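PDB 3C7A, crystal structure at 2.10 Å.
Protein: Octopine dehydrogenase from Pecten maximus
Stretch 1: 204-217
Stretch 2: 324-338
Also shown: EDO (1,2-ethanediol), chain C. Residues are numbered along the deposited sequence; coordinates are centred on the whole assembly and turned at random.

Stretch 1 (204-217) LIMSYSFVHPAILF
Stretch 2, residues 324-338: RYLTEDIPMGMIVFK

No direct hydrogen bond joins these two stretches of octopine dehydrogenase; the polar link between them is a single water. It accepts from His212 N (3.0 Å) and donates to Ser209 O (3.3 Å) and, across the contact, to Asp329 OD2 (3.2 Å). Otherwise the 608 Å² buried here rests on van der Waals packing.

Stretch 1 leaves a helix at Met206 and makes two type I turns, Ile205 to Tyr208 and Tyr208 to Val211, before a second helix runs through Phe217 and on. Ser207 (chi1 m) steadies the exit, its OG donating to Leu204 O at 2.9 Å. Tyr208 has left-handed phi/psi, 49/56. Stretch 2 coils irregularly from Arg324, then becomes helical through Lys338 and beyond. The register runs broadly in reverse: CA of Ile205 lies 7.0 Å from CA of Phe337 and CA of Ser209 5.6 Å from CA of Met334, but at the far end it advances together, with CA of His212 6.8 Å from CA of Tyr325 and CA of Pro213 7.0 Å from CA of Leu326.

The tightest approach is at Ser209, where small residues meet. Its CB points toward stretch 2 (chi1 m), lying 3.7 Å from Met334 N, and its OG lies 3.7 Å from Gly333 CA. Gly333, at phi/psi -149/-93, sits in a wide pi-type turn in which Met334 N donates to Asp329 O (3.1 Å) and Ile335 N to Ile330 O (3.1 Å). An ideal CB on this glycine would lie 2.3 Å from Asp329 O, a clash, and 3.2 Å from Ser209 OG.

His212 (chi1 m, chi2 140°) also points across. The edge of Tyr325 (chi1 m, chi2 119°) meets its face, with centroids 5.3 Å apart and planes at 68°; an aromatic imidazole suits such a contact. Asp329 (chi1 m) approaches the imidazole edge, Asp329 OD2 to His212 ND1 being 3.8 Å, so its clear polar link is through the water.

Pro213, compact and C-gamma exo, packs its CG 4.1 Å from Met334 SD and 4.3 Å from Ile330 CD1. The unbranched, flexible side chain of Met334 (m, t, p) also brings Met334 CE to 4.2 Å from Phe210 CB, although Phe210 (chi1 p) directs its own CB away. One turn beyond His212, Leu216 (m, t) points toward stretch 2, its CD1 methyl lying 4.3 Å from Tyr325 CB and 4.4 Å from Leu326 CD2. Leu326 (m, t) starts sideways, but its end comes nearer.

At the other end, Ile205 (chi1 p, chi2 144°) places CG2 4.1 Å from Phe337 CD1, at the ring edge. Phe337 (chi1 t, chi2 70°) starts sideways, its ring coming closer.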

ATOM      1  N   LEU A 204      -0.755  -9.510  -3.067  1.00 14.86           N
ATOM      2  CA  LEU A 204      -1.435  -8.625  -4.017  1.00 15.03           C
ATOM      3  C   LEU A 204      -2.961  -8.622  -3.850  1.00 15.09           C
ATOM      4  O   LEU A 204      -3.565  -7.555  -3.708  1.00 15.11           O
ATOM      5  CB  LEU A 204      -1.043  -8.978  -5.466  1.00 15.03           C
ATOM      6  CG  LEU A 204      -1.359  -8.000  -6.611  1.00 15.33           C
ATOM      7  CD1 LEU A 204      -0.344  -8.136  -7.742  1.00 15.45           C
ATOM      8  CD2 LEU A 204      -2.781  -8.160  -7.153  1.00 15.18           C
ATOM      9  N   ILE A 205      -3.578  -9.802  -3.854  1.00 15.14           N
ATOM     10  CA  ILE A 205      -5.047  -9.879  -3.842  1.00 15.24           C
ATOM     11  C   ILE A 205      -5.692  -9.772  -2.452  1.00 15.20           C
ATOM     12  O   ILE A 205      -6.859  -9.386  -2.339  1.00 15.18           O
ATOM     13  CB  ILE A 205      -5.609 -11.103  -4.643  1.00 15.33           C
ATOM     14  CG1 ILE A 205      -5.698 -12.360  -3.776  1.00 15.50           C
ATOM     15  CG2 ILE A 205      -4.801 -11.349  -5.927  1.00 15.43           C
ATOM     16  CD1 ILE A 205      -6.903 -13.219  -4.096  1.00 15.73           C
ATOM     17  N   MET A 206      -4.930 -10.093  -1.404  1.00 15.12           N
ATOM     18  CA  MET A 206      -5.406  -9.943  -0.020  1.00 15.15           C
ATOM     19  C   MET A 206      -5.490  -8.473   0.424  1.00 15.22           C
ATOM     20  O   MET A 206      -5.749  -8.185   1.596  1.00 15.14           O
ATOM     21  CB  MET A 206      -4.544 -10.757   0.957  1.00 15.11           C
ATOM     22  CG  MET A 206      -4.887 -12.250   1.035  1.00 15.06           C
ATOM     23  SD  MET A 206      -6.440 -12.655   1.884  1.00 14.69           S
ATOM     24  CE  MET A 206      -6.037 -12.262   3.586  1.00 14.80           C
ATOM     25  N   SER A 207      -5.275  -7.556  -0.521  1.00 15.32           N
ATOM     26  CA  SER A 207      -5.446  -6.117  -0.297  1.00 15.44           C
ATOM     27  C   SER A 207      -6.914  -5.726  -0.098  1.00 15.41           C
ATOM     28  O   SER A 207      -7.204  -4.683   0.498  1.00 15.43           O
ATOM     29  CB  SER A 207      -4.871  -5.319  -1.473  1.00 15.51           C
ATOM     30  OG  SER A 207      -3.482  -5.551  -1.635  1.00 15.95           O
ATOM     31  N   TYR A 208      -7.825  -6.565  -0.599  1.00 15.39           N
ATOM     32  CA  TYR A 208      -9.272  -6.302  -0.585  1.00 15.37           C
ATOM     33  C   TYR A 208      -9.609  -4.895  -1.106  1.00 15.41           C
ATOM     34  O   TYR A 208     -10.265  -4.108  -0.416  1.00 15.34           O
ATOM     35  CB  TYR A 208      -9.871  -6.504   0.820  1.00 15.42           C
ATOM     36  CG  TYR A 208      -9.793  -7.905   1.406  1.00 15.43           C
ATOM     37  CD1 TYR A 208     -10.065  -9.039   0.633  1.00 15.37           C
ATOM     38  CD2 TYR A 208      -9.494  -8.090   2.757  1.00 15.33           C
ATOM     39  CE1 TYR A 208     -10.008 -10.324   1.188  1.00 15.67           C
ATOM     40  CE2 TYR A 208      -9.436  -9.365   3.321  1.00 15.46           C
ATOM     41  CZ  TYR A 208      -9.695 -10.476   2.534  1.00 15.66           C
ATOM     42  OH  TYR A 208      -9.640 -11.732   3.097  1.00 15.62           O
ATOM     43  N   SER A 209      -9.159  -4.592  -2.325  1.00 15.42           N
ATOM     44  CA  SER A 209      -9.293  -3.250  -2.921  1.00 15.45           C
ATOM     45  C   SER A 209     -10.741  -2.763  -3.094  1.00 15.45           C
ATOM     46  O   SER A 209     -10.980  -1.565  -3.283  1.00 15.34           O
ATOM     47  CB  SER A 209      -8.558  -3.190  -4.266  1.00 15.48           C
ATOM     48  OG  SER A 209      -7.158  -3.359  -4.103  1.00 15.58           O
ATOM     49  N   PHE A 210     -11.691  -3.694  -3.016  1.00 15.46           N
ATOM     50  CA  PHE A 210     -13.117  -3.421  -3.235  1.00 15.55           C
ATOM     51  C   PHE A 210     -13.870  -2.804  -2.044  1.00 15.66           C
ATOM     52  O   PHE A 210     -15.013  -2.364  -2.201  1.00 15.59           O
ATOM     53  CB  PHE A 210     -13.834  -4.707  -3.684  1.00 15.51           C
ATOM     54  CG  PHE A 210     -13.719  -5.852  -2.700  1.00 15.56           C
ATOM     55  CD1 PHE A 210     -14.594  -5.956  -1.618  1.00 15.53           C
ATOM     56  CD2 PHE A 210     -12.739  -6.831  -2.861  1.00 15.50           C
ATOM     57  CE1 PHE A 210     -14.489  -7.011  -0.708  1.00 15.68           C
ATOM     58  CE2 PHE A 210     -12.627  -7.891  -1.958  1.00 15.58           C
ATOM     59  CZ  PHE A 210     -13.503  -7.982  -0.880  1.00 15.55           C
ATOM     60  N   VAL A 211     -13.236  -2.772  -0.870  1.00 15.81           N
ATOM     61  CA  VAL A 211     -13.918  -2.425   0.395  1.00 15.95           C
ATOM     62  C   VAL A 211     -14.517  -1.005   0.453  1.00 16.15           C
ATOM     63  O   VAL A 211     -15.721  -0.853   0.678  1.00 16.01           O
ATOM     64  CB  VAL A 211     -13.014  -2.700   1.642  1.00 15.98           C
ATOM     65  CG1 VAL A 211     -13.649  -2.154   2.923  1.00 15.85           C
ATOM     66  CG2 VAL A 211     -12.744  -4.191   1.795  1.00 15.88           C
ATOM     67  N   HIS A 212     -13.687   0.017   0.254  1.00 16.39           N
ATOM     68  CA  HIS A 212     -14.149   1.410   0.342  1.00 16.72           C
ATOM     69  C   HIS A 212     -15.094   1.863  -0.783  1.00 16.96           C
ATOM     70  O   HIS A 212     -16.074   2.562  -0.508  1.00 17.02           O
ATOM     71  CB  HIS A 212     -12.978   2.390   0.512  1.00 16.71           C
ATOM     72  CG  HIS A 212     -12.347   2.350   1.871  1.00 16.71           C
ATOM     73  ND1 HIS A 212     -10.986   2.443   2.063  1.00 17.02           N
ATOM     74  CD2 HIS A 212     -12.892   2.216   3.104  1.00 16.69           C
ATOM     75  CE1 HIS A 212     -10.719   2.375   3.355  1.00 17.11           C
ATOM     76  NE2 HIS A 212     -11.858   2.237   4.009  1.00 16.74           N
ATOM     77  N   PRO A 213     -14.803   1.487  -2.052  1.00 17.19           N
ATOM     78  CA  PRO A 213     -15.757   1.772  -3.135  1.00 17.39           C
ATOM     79  C   PRO A 213     -17.151   1.158  -2.935  1.00 17.61           C
ATOM     80  O   PRO A 213     -18.144   1.746  -3.373  1.00 17.55           O
ATOM     81  CB  PRO A 213     -15.078   1.164  -4.369  1.00 17.40           C
ATOM     82  CG  PRO A 213     -13.630   1.156  -4.033  1.00 17.35           C
ATOM     83  CD  PRO A 213     -13.587   0.832  -2.572  1.00 17.18           C
ATOM     84  N   ALA A 214     -17.219  -0.002  -2.278  1.00 17.92           N
ATOM     85  CA  ALA A 214     -18.492  -0.685  -2.014  1.00 18.26           C
ATOM     86  C   ALA A 214     -19.353   0.019  -0.959  1.00 18.53           C
ATOM     87  O   ALA A 214     -20.583   0.021  -1.056  1.00 18.53           O
ATOM     88  CB  ALA A 214     -18.251  -2.142  -1.620  1.00 18.25           C
ATOM     89  N   ILE A 215     -18.701   0.605   0.044  1.00 18.87           N
ATOM     90  CA  ILE A 215     -19.386   1.337   1.118  1.00 19.22           C
ATOM     91  C   ILE A 215     -19.979   2.661   0.614  1.00 19.47           C
ATOM     92  O   ILE A 215     -21.077   3.056   1.029  1.00 19.45           O
ATOM     93  CB  ILE A 215     -18.449   1.554   2.346  1.00 19.26           C
ATOM     94  CG1 ILE A 215     -18.139   0.208   3.019  1.00 19.23           C
ATOM     95  CG2 ILE A 215     -19.064   2.531   3.358  1.00 19.21           C
ATOM     96  CD1 ILE A 215     -16.970   0.237   3.997  1.00 19.32           C
ATOM     97  N   LEU A 216     -19.258   3.331  -0.284  1.00 19.73           N
ATOM     98  CA  LEU A 216     -19.733   4.568  -0.910  1.00 20.00           C
ATOM     99  C   LEU A 216     -20.896   4.325  -1.882  1.00 20.30           C
ATOM    100  O   LEU A 216     -21.828   5.133  -1.955  1.00 20.18           O
ATOM    101  CB  LEU A 216     -18.583   5.301  -1.615  1.00 19.96           C
ATOM    102  CG  LEU A 216     -17.493   5.953  -0.753  1.00 19.90           C
ATOM    103  CD1 LEU A 216     -16.264   6.278  -1.592  1.00 19.88           C
ATOM    104  CD2 LEU A 216     -18.001   7.205  -0.040  1.00 19.78           C
ATOM    105  N   PHE A 217     -20.833   3.213  -2.615  1.00 20.71           N
ATOM    106  CA  PHE A 217     -21.893   2.813  -3.550  1.00 21.19           C
ATOM    107  C   PHE A 217     -23.176   2.387  -2.827  1.00 21.51           C
ATOM    108  O   PHE A 217     -24.280   2.621  -3.322  1.00 21.49           O
ATOM    109  CB  PHE A 217     -21.399   1.689  -4.477  1.00 21.18           C
ATOM    110  CG  PHE A 217     -22.432   1.206  -5.469  1.00 21.27           C
ATOM    111  CD1 PHE A 217     -22.713   1.939  -6.621  1.00 21.53           C
ATOM    112  CD2 PHE A 217     -23.114   0.010  -5.256  1.00 21.42           C
ATOM    113  CE1 PHE A 217     -23.664   1.493  -7.541  1.00 21.58           C
ATOM    114  CE2 PHE A 217     -24.066  -0.446  -6.169  1.00 21.69           C
ATOM    115  CZ  PHE A 217     -24.342   0.298  -7.313  1.00 21.51           C
ATOM    116  N   ARG A 324      -9.162  10.881  -1.718  1.00 28.19           N
ATOM    117  CA  ARG A 324      -8.268   9.828  -2.157  1.00 27.99           C
ATOM    118  C   ARG A 324      -8.813   8.409  -2.047  1.00 27.52           C
ATOM    119  O   ARG A 324      -8.165   7.461  -2.458  1.00 27.51           O
ATOM    120  CB  ARG A 324      -6.888   9.962  -1.497  1.00 28.04           C
ATOM    121  CG  ARG A 324      -6.036  11.121  -2.008  1.00 28.40           C
ATOM    122  CD  ARG A 324      -4.658  11.171  -1.391  1.00 28.54           C
ATOM    123  NE  ARG A 324      -3.872  12.298  -1.874  1.00 29.83           N
ATOM    124  CZ  ARG A 324      -2.730  12.676  -1.322  1.00 30.27           C
ATOM    125  NH1 ARG A 324      -2.067  13.716  -1.755  1.00 30.57           N
ATOM    126  NH2 ARG A 324      -2.275  12.014  -0.298  1.00 30.67           N
ATOM    127  N   TYR A 325     -10.036   8.283  -1.551  1.00 26.96           N
ATOM    128  CA  TYR A 325     -10.715   6.984  -1.475  1.00 26.33           C
ATOM    129  C   TYR A 325     -10.858   6.309  -2.843  1.00 25.92           C
ATOM    130  O   TYR A 325     -10.872   5.079  -2.932  1.00 25.85           O
ATOM    131  CB  TYR A 325     -12.103   7.118  -0.831  1.00 26.39           C
ATOM    132  CG  TYR A 325     -12.111   7.340   0.670  1.00 26.38           C
ATOM    133  CD1 TYR A 325     -12.669   8.497   1.216  1.00 26.56           C
ATOM    134  CD2 TYR A 325     -11.579   6.390   1.546  1.00 26.43           C
ATOM    135  CE1 TYR A 325     -12.693   8.708   2.593  1.00 26.57           C
ATOM    136  CE2 TYR A 325     -11.595   6.592   2.928  1.00 26.41           C
ATOM    137  CZ  TYR A 325     -12.154   7.755   3.443  1.00 26.52           C
ATOM    138  OH  TYR A 325     -12.176   7.967   4.804  1.00 26.31           O
ATOM    139  N   LEU A 326     -10.969   7.116  -3.897  1.00 25.31           N
ATOM    140  CA  LEU A 326     -11.157   6.605  -5.257  1.00 24.74           C
ATOM    141  C   LEU A 326      -9.974   6.900  -6.185  1.00 24.38           C
ATOM    142  O   LEU A 326      -9.684   6.113  -7.087  1.00 24.31           O
ATOM    143  CB  LEU A 326     -12.457   7.146  -5.869  1.00 24.71           C
ATOM    144  CG  LEU A 326     -13.804   6.813  -5.205  1.00 24.65           C
ATOM    145  CD1 LEU A 326     -14.924   7.633  -5.833  1.00 24.47           C
ATOM    146  CD2 LEU A 326     -14.131   5.321  -5.272  1.00 24.27           C
ATOM    147  N   THR A 327      -9.298   8.026  -5.957  1.00 23.91           N
ATOM    148  CA  THR A 327      -8.185   8.456  -6.817  1.00 23.44           C
ATOM    149  C   THR A 327      -6.917   7.601  -6.667  1.00 23.10           C
ATOM    150  O   THR A 327      -6.034   7.639  -7.528  1.00 22.97           O
ATOM    151  CB  THR A 327      -7.841   9.959  -6.627  1.00 23.48           C
ATOM    152  OG1 THR A 327      -7.532  10.221  -5.253  1.00 23.40           O
ATOM    153  CG2 THR A 327      -9.006  10.843  -7.063  1.00 23.49           C
ATOM    154  N   GLU A 328      -6.836   6.838  -5.575  1.00 22.62           N
ATOM    155  CA  GLU A 328      -5.728   5.906  -5.343  1.00 22.20           C
ATOM    156  C   GLU A 328      -6.166   4.439  -5.453  1.00 21.80           C
ATOM    157  O   GLU A 328      -5.509   3.643  -6.125  1.00 21.72           O
ATOM    158  CB  GLU A 328      -5.065   6.167  -3.982  1.00 22.26           C
ATOM    159  CG  GLU A 328      -4.074   7.335  -3.965  1.00 22.57           C
ATOM    160  CD  GLU A 328      -2.617   6.893  -4.059  1.00 23.25           C
ATOM    161  OE1 GLU A 328      -2.126   6.228  -3.120  1.00 23.33           O
ATOM    162  OE2 GLU A 328      -1.952   7.229  -5.064  1.00 23.10           O
ATOM    163  N   ASP A 329      -7.280   4.095  -4.804  1.00 21.30           N
ATOM    164  CA  ASP A 329      -7.747   2.701  -4.713  1.00 20.87           C
ATOM    165  C   ASP A 329      -8.210   2.068  -6.034  1.00 20.44           C
ATOM    166  O   ASP A 329      -8.267   0.840  -6.143  1.00 20.25           O
ATOM    167  CB  ASP A 329      -8.848   2.563  -3.650  1.00 20.99           C
ATOM    168  CG  ASP A 329      -8.322   2.712  -2.225  1.00 21.37           C
ATOM    169  OD1 ASP A 329      -7.107   2.942  -2.042  1.00 21.91           O
ATOM    170  OD2 ASP A 329      -9.134   2.596  -1.280  1.00 21.83           O
ATOM    171  N   ILE A 330      -8.542   2.894  -7.026  1.00 19.91           N
ATOM    172  CA  ILE A 330      -8.956   2.386  -8.341  1.00 19.40           C
ATOM    173  C   ILE A 330      -7.760   2.118  -9.284  1.00 19.12           C
ATOM    174  O   ILE A 330      -7.520   0.961  -9.636  1.00 19.11           O
ATOM    175  CB  ILE A 330     -10.065   3.271  -9.019  1.00 19.39           C
ATOM    176  CG1 ILE A 330     -11.328   3.364  -8.142  1.00 19.31           C
ATOM    177  CG2 ILE A 330     -10.393   2.773 -10.437  1.00 19.21           C
ATOM    178  CD1 ILE A 330     -12.084   2.047  -7.916  1.00 19.18           C
ATOM    179  N   PRO A 331      -7.002   3.171  -9.683  1.00 18.78           N
ATOM    180  CA  PRO A 331      -5.897   2.931 -10.629  1.00 18.54           C
ATOM    181  C   PRO A 331      -4.709   2.150 -10.051  1.00 18.34           C
ATOM    182  O   PRO A 331      -3.979   1.497 -10.804  1.00 18.27           O
ATOM    183  CB  PRO A 331      -5.464   4.346 -11.032  1.00 18.54           C
ATOM    184  CG  PRO A 331      -5.853   5.204  -9.886  1.00 18.65           C
ATOM    185  CD  PRO A 331      -7.106   4.599  -9.317  1.00 18.74           C
ATOM    186  N   MET A 332      -4.436   2.288  -8.761  1.00 18.02           N
ATOM    187  CA  MET A 332      -3.384   1.569  -8.020  1.00 17.78           C
ATOM    188  C   MET A 332      -3.829   0.297  -7.195  1.00 17.38           C
ATOM    189  O   MET A 332      -3.072  -0.166  -6.355  1.00 17.24           O
ATOM    190  CB  MET A 332      -2.618   2.521  -7.089  1.00 17.96           C
ATOM    191  CG  MET A 332      -2.185   3.870  -7.652  1.00 18.79           C
ATOM    192  SD  MET A 332      -0.807   3.806  -8.739  1.00 20.91           S
ATOM    193  CE  MET A 332      -1.609   3.791 -10.176  1.00 20.52           C
ATOM    194  N   GLY A 333      -5.041  -0.209  -7.492  1.00 16.87           N
ATOM    195  CA  GLY A 333      -5.742  -1.277  -6.803  1.00 16.34           C
ATOM    196  C   GLY A 333      -6.707  -2.194  -7.614  1.00 16.04           C
ATOM    197  O   GLY A 333      -6.300  -3.163  -8.198  1.00 15.93           O
ATOM    198  N   MET A 334      -7.975  -1.848  -7.655  1.00 15.63           N
ATOM    199  CA  MET A 334      -8.997  -2.579  -8.447  1.00 15.38           C
ATOM    200  C   MET A 334      -8.610  -2.894  -9.947  1.00 15.25           C
ATOM    201  O   MET A 334      -8.799  -3.996 -10.388  1.00 15.15           O
ATOM    202  CB  MET A 334     -10.425  -1.953  -8.325  1.00 15.34           C
ATOM    203  CG  MET A 334     -11.205  -1.968  -6.969  1.00 15.17           C
ATOM    204  SD  MET A 334     -13.040  -1.704  -6.974  1.00 15.09           S
ATOM    205  CE  MET A 334     -13.569  -3.253  -7.639  1.00 14.85           C
ATOM    206  N   ILE A 335      -8.004  -1.922 -10.660  1.00 15.17           N
ATOM    207  CA  ILE A 335      -7.608  -2.088 -12.071  1.00 15.06           C
ATOM    208  C   ILE A 335      -6.488  -3.129 -12.251  1.00 15.02           C
ATOM    209  O   ILE A 335      -6.475  -3.869 -13.241  1.00 14.98           O
ATOM    210  CB  ILE A 335      -7.214  -0.722 -12.733  1.00 15.02           C
ATOM    211  CG1 ILE A 335      -8.394   0.267 -12.729  1.00 15.15           C
ATOM    212  CG2 ILE A 335      -6.663  -0.911 -14.157  1.00 15.17           C
ATOM    213  CD1 ILE A 335      -9.612  -0.144 -13.568  1.00 14.83           C
ATOM    214  N   VAL A 336      -5.563  -3.186 -11.292  1.00 14.96           N
ATOM    215  CA  VAL A 336      -4.460  -4.162 -11.319  1.00 14.91           C
ATOM    216  C   VAL A 336      -4.980  -5.601 -11.162  1.00 14.88           C
ATOM    217  O   VAL A 336      -4.521  -6.514 -11.860  1.00 14.80           O
ATOM    218  CB  VAL A 336      -3.371  -3.848 -10.247  1.00 14.96           C
ATOM    219  CG1 VAL A 336      -2.153  -4.759 -10.416  1.00 14.92           C
ATOM    220  CG2 VAL A 336      -2.936  -2.384 -10.320  1.00 14.89           C
ATOM    221  N   PHE A 337      -5.941  -5.788 -10.255  1.00 14.82           N
ATOM    222  CA  PHE A 337      -6.601  -7.085 -10.040  1.00 14.80           C
ATOM    223  C   PHE A 337      -7.349  -7.581 -11.288  1.00 14.83           C
ATOM    224  O   PHE A 337      -7.337  -8.779 -11.584  1.00 14.69           O
ATOM    225  CB  PHE A 337      -7.544  -7.007  -8.826  1.00 14.78           C
ATOM    226  CG  PHE A 337      -8.340  -8.267  -8.573  1.00 14.85           C
ATOM    227  CD1 PHE A 337      -7.718  -9.426  -8.111  1.00 14.93           C
ATOM    228  CD2 PHE A 337      -9.719  -8.285  -8.776  1.00 14.79           C
ATOM    229  CE1 PHE A 337      -8.455 -10.592  -7.872  1.00 15.04           C
ATOM    230  CE2 PHE A 337     -10.467  -9.442  -8.539  1.00 14.69           C
ATOM    231  CZ  PHE A 337      -9.833 -10.598  -8.085  1.00 14.93           C
ATOM    232  N   LYS A 338      -7.983  -6.656 -12.010  1.00 14.88           N
ATOM    233  CA  LYS A 338      -8.713  -6.973 -13.246  1.00 15.01           C
ATOM    234  C   LYS A 338      -7.790  -7.524 -14.344  1.00 15.08           C
ATOM    235  O   LYS A 338      -8.156  -8.466 -15.053  1.00 15.02           O
ATOM    236  CB  LYS A 338      -9.502  -5.744 -13.738  1.00 15.12           C
ATOM    237  CG  LYS A 338     -10.252  -5.908 -15.073  1.00 14.98           C
ATOM    238  CD  LYS A 338     -11.409  -6.906 -14.991  1.00 15.30           C
ATOM    239  CE  LYS A 338     -12.162  -6.985 -16.317  1.00 15.50           C
ATOM    240  NZ  LYS A 338     -13.246  -8.011 -16.301  1.00 15.79           N
TER
HETATM  241  C1  EDO C 406      -6.304  -7.032   5.044  1.00 16.99           C
HETATM  242  O1  EDO C 406      -6.537  -6.358   3.800  1.00 16.48           O
HETATM  243  C2  EDO C 406      -4.894  -7.611   5.066  1.00 17.07           C
HETATM  244  O2  EDO C 406      -3.940  -6.551   5.211  1.00 17.16           O
HETATM  245  O   HOH W   1     -10.723  -0.081  -0.387  1.00 14.83           O